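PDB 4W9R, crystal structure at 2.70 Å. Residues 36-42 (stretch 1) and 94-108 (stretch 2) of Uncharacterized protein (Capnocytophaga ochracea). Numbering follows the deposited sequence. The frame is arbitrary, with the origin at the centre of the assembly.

Stretch 1, residues 36-42: PLIVVLN
Stretch 2 (94-108) RFFEFVSAELVPYIQ

The end of a strand, Pro 36 to Val 40, running on into Leu 41 and Asn 42, packs against a stretch of helix, Arg 94 to Gln 108, that continues beyond both ends. The axes approach to 10.7 Å and their N-to-C directions differ by 137°, so Leu 41 meets the earlier part of this stretch and Leu 37 the later part. No hydrogen bond crosses; apolar side chains do all the work, burying 304 Å². Extended backbone angles throughout the strand (-105/132 at Leu 37, -99/131 at Val 39) make side chains alternate: Leu 37 and Val 39 point toward the helix, while Ile 38 and Val 40 stay out of reach. Leu 41 leaves the strand (-80/-27) yet still points toward the helix.

Along the helix, Phe 95 (chi1 t, chi2 83°) comes first, its long ring carrying CZ to 4.3 Å from Leu 41 CD2, which lies oblique to it. Leu 41 is m,t, and its CD2 also meets Val 99 CG2 at 3.9 Å, the closest contact. Val 99, a t rotamer, bridges Leu 41 and Val 39, its CG1 4.3 Å from Val 39 CG1. Around it the helix widens into a pi-type turn, 98-103, with Leu 103 N bonded to Phe 98 O at 2.9 Å. Leu 103 (t,p) has the length to place CD2 4.3 Å from Val 39 CG1. Val 104 (t) points sideways, but its two methyls serve two neighbours: CG2 reaches Val 39 CG2 at 4.2 Å and CG1 Leu 37 CD2 at 4.3 Å; the register is Val 39 CA to Val 104 CA, 8.2 Å. Pro 105, lacking an amide hydrogen, sits at the kink and points away. Ile 107 (m,m) closes the row, CG2 4.1 Å from Leu 37 CD1, with Leu 37 t,p. Buried branched aliphatics and one aromatic ring fill this apolar seam.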

# COMPACT_ATOMS: atom_id res chain seq x y z
N PRO B 36 13.53 14.73 4.49
CA PRO B 36 14.00 13.45 5.03
C PRO B 36 14.31 12.48 3.90
O PRO B 36 13.64 12.52 2.87
CB PRO B 36 12.81 12.95 5.87
CG PRO B 36 11.98 14.17 6.12
CD PRO B 36 12.15 15.03 4.90
N LEU B 37 15.32 11.63 4.08
CA LEU B 37 15.73 10.70 3.04
C LEU B 37 15.28 9.28 3.34
O LEU B 37 15.46 8.78 4.46
CB LEU B 37 17.25 10.74 2.87
CG LEU B 37 17.87 9.70 1.93
CD1 LEU B 37 17.32 9.84 0.52
CD2 LEU B 37 19.39 9.81 1.94
N ILE B 38 14.70 8.62 2.34
CA ILE B 38 14.34 7.21 2.46
C ILE B 38 15.05 6.40 1.38
O ILE B 38 14.84 6.63 0.19
CB ILE B 38 12.83 6.99 2.36
CG1 ILE B 38 12.11 7.65 3.53
CG2 ILE B 38 12.51 5.50 2.33
CD1 ILE B 38 10.61 7.44 3.52
N VAL B 39 15.88 5.46 1.80
CA VAL B 39 16.62 4.61 0.87
C VAL B 39 15.94 3.25 0.71
O VAL B 39 15.59 2.61 1.70
CB VAL B 39 18.08 4.41 1.33
CG1 VAL B 39 18.82 3.49 0.38
CG2 VAL B 39 18.79 5.75 1.45
N VAL B 40 15.75 2.82 -0.53
CA VAL B 40 15.13 1.53 -0.81
C VAL B 40 16.09 0.59 -1.55
O VAL B 40 16.47 0.86 -2.69
CB VAL B 40 13.85 1.70 -1.65
CG1 VAL B 40 13.19 0.35 -1.89
CG2 VAL B 40 12.89 2.65 -0.96
N LEU B 41 16.47 -0.50 -0.89
CA LEU B 41 17.46 -1.43 -1.44
C LEU B 41 16.87 -2.40 -2.47
O LEU B 41 17.56 -2.91 -3.35
CB LEU B 41 18.10 -2.22 -0.31
CG LEU B 41 18.64 -1.38 0.84
CD1 LEU B 41 19.27 -2.26 1.91
CD2 LEU B 41 19.64 -0.35 0.33
N ASN B 42 15.57 -2.65 -2.33
CA ASN B 42 14.82 -3.62 -3.12
C ASN B 42 14.12 -3.03 -4.34
O ASN B 42 13.28 -3.68 -4.95
CB ASN B 42 13.83 -4.35 -2.22
CG ASN B 42 14.51 -5.38 -1.34
OD1 ASN B 42 14.57 -5.22 -0.12
ND2 ASN B 42 15.06 -6.42 -1.95
N ARG B 94 30.72 -4.93 1.12
CA ARG B 94 30.95 -3.87 0.15
C ARG B 94 29.65 -3.14 -0.16
O ARG B 94 29.61 -1.91 -0.22
CB ARG B 94 31.56 -4.44 -1.14
CG ARG B 94 32.99 -4.95 -0.96
CD ARG B 94 33.50 -5.63 -2.23
NE ARG B 94 34.13 -6.91 -1.92
CZ ARG B 94 34.00 -8.00 -2.66
NH1 ARG B 94 33.26 -7.98 -3.76
NH2 ARG B 94 34.61 -9.13 -2.31
N PHE B 95 28.57 -3.90 -0.35
CA PHE B 95 27.26 -3.30 -0.60
C PHE B 95 26.78 -2.54 0.62
O PHE B 95 26.24 -1.44 0.51
CB PHE B 95 26.24 -4.37 -1.00
CG PHE B 95 24.88 -3.82 -1.31
CD1 PHE B 95 24.59 -3.31 -2.56
CD2 PHE B 95 23.89 -3.81 -0.34
CE1 PHE B 95 23.34 -2.80 -2.85
CE2 PHE B 95 22.63 -3.31 -0.62
CZ PHE B 95 22.36 -2.80 -1.88
N PHE B 96 26.97 -3.15 1.79
CA PHE B 96 26.58 -2.54 3.06
C PHE B 96 27.18 -1.15 3.23
O PHE B 96 26.48 -0.20 3.58
CB PHE B 96 27.00 -3.45 4.22
CG PHE B 96 26.57 -2.96 5.57
CD1 PHE B 96 25.25 -3.09 5.98
CD2 PHE B 96 27.48 -2.38 6.43
CE1 PHE B 96 24.86 -2.64 7.23
CE2 PHE B 96 27.09 -1.93 7.68
CZ PHE B 96 25.78 -2.06 8.08
N GLU B 97 28.48 -1.04 2.97
CA GLU B 97 29.19 0.23 3.11
C GLU B 97 28.94 1.17 1.93
O GLU B 97 29.04 2.39 2.07
CB GLU B 97 30.69 -0.01 3.29
CG GLU B 97 31.05 -0.78 4.55
CD GLU B 97 32.55 -0.87 4.78
OE1 GLU B 97 33.28 -0.01 4.26
OE2 GLU B 97 32.99 -1.81 5.47
N PHE B 98 28.63 0.60 0.77
CA PHE B 98 28.29 1.39 -0.40
C PHE B 98 27.11 2.32 -0.12
O PHE B 98 27.11 3.48 -0.52
CB PHE B 98 27.97 0.48 -1.59
CG PHE B 98 26.96 1.06 -2.55
CD1 PHE B 98 27.31 2.10 -3.41
CD2 PHE B 98 25.67 0.57 -2.60
CE1 PHE B 98 26.39 2.63 -4.29
CE2 PHE B 98 24.74 1.10 -3.48
CZ PHE B 98 25.10 2.13 -4.32
N VAL B 99 26.11 1.79 0.59
CA VAL B 99 24.95 2.59 0.97
C VAL B 99 25.34 3.68 1.96
O VAL B 99 25.01 4.85 1.77
CB VAL B 99 23.85 1.71 1.59
CG1 VAL B 99 22.65 2.56 2.00
CG2 VAL B 99 23.42 0.61 0.62
N SER B 100 26.05 3.29 3.02
CA SER B 100 26.45 4.21 4.07
C SER B 100 27.46 5.27 3.63
O SER B 100 27.24 6.46 3.79
CB SER B 100 27.04 3.44 5.25
OG SER B 100 26.05 2.71 5.94
N ALA B 101 28.58 4.81 3.08
CA ALA B 101 29.72 5.69 2.84
C ALA B 101 29.73 6.37 1.47
O ALA B 101 30.51 7.29 1.24
CB ALA B 101 31.01 4.90 3.02
N GLU B 102 28.86 5.93 0.56
CA GLU B 102 28.88 6.45 -0.80
C GLU B 102 27.55 7.05 -1.23
O GLU B 102 27.45 8.25 -1.49
CB GLU B 102 29.30 5.36 -1.78
CG GLU B 102 30.67 4.76 -1.51
CD GLU B 102 31.07 3.72 -2.53
OE1 GLU B 102 30.27 3.45 -3.44
OE2 GLU B 102 32.20 3.19 -2.43
N LEU B 103 26.52 6.20 -1.32
CA LEU B 103 25.22 6.61 -1.82
C LEU B 103 24.60 7.75 -1.01
O LEU B 103 24.24 8.79 -1.57
CB LEU B 103 24.26 5.42 -1.84
CG LEU B 103 22.87 5.70 -2.42
CD1 LEU B 103 22.99 6.19 -3.85
CD2 LEU B 103 22.00 4.46 -2.34
N VAL B 104 24.47 7.55 0.29
CA VAL B 104 23.85 8.55 1.16
C VAL B 104 24.61 9.89 1.18
O VAL B 104 23.98 10.94 1.05
CB VAL B 104 23.69 8.02 2.61
CG1 VAL B 104 23.28 9.14 3.55
CG2 VAL B 104 22.67 6.89 2.64
N PRO B 105 25.95 9.87 1.34
CA PRO B 105 26.64 11.17 1.28
C PRO B 105 26.51 11.85 -0.08
O PRO B 105 26.49 13.08 -0.15
CB PRO B 105 28.11 10.80 1.55
CG PRO B 105 28.04 9.52 2.31
CD PRO B 105 26.88 8.79 1.70
N TYR B 106 26.41 11.06 -1.15
CA TYR B 106 26.20 11.60 -2.48
C TYR B 106 24.88 12.36 -2.57
O TYR B 106 24.82 13.45 -3.13
CB TYR B 106 26.24 10.49 -3.53
CG TYR B 106 25.70 10.89 -4.89
CD1 TYR B 106 26.46 11.67 -5.75
CD2 TYR B 106 24.44 10.48 -5.31
CE1 TYR B 106 25.97 12.04 -6.99
CE2 TYR B 106 23.95 10.84 -6.55
CZ TYR B 106 24.72 11.62 -7.39
OH TYR B 106 24.23 11.97 -8.62
N ILE B 107 23.84 11.77 -2.01
CA ILE B 107 22.53 12.40 -1.98
C ILE B 107 22.55 13.64 -1.08
O ILE B 107 21.95 14.66 -1.41
CB ILE B 107 21.44 11.42 -1.49
CG1 ILE B 107 21.38 10.20 -2.40
CG2 ILE B 107 20.08 12.10 -1.46
CD1 ILE B 107 21.08 10.53 -3.84
N GLN B 108 23.26 13.54 0.04
CA GLN B 108 23.38 14.66 0.97
C GLN B 108 24.11 15.84 0.34
O GLN B 108 23.87 16.99 0.71
CB GLN B 108 24.10 14.22 2.24
CG GLN B 108 23.26 13.37 3.17
CD GLN B 108 24.06 12.84 4.35
OE1 GLN B 108 25.16 12.31 4.18
NE2 GLN B 108 23.51 12.99 5.55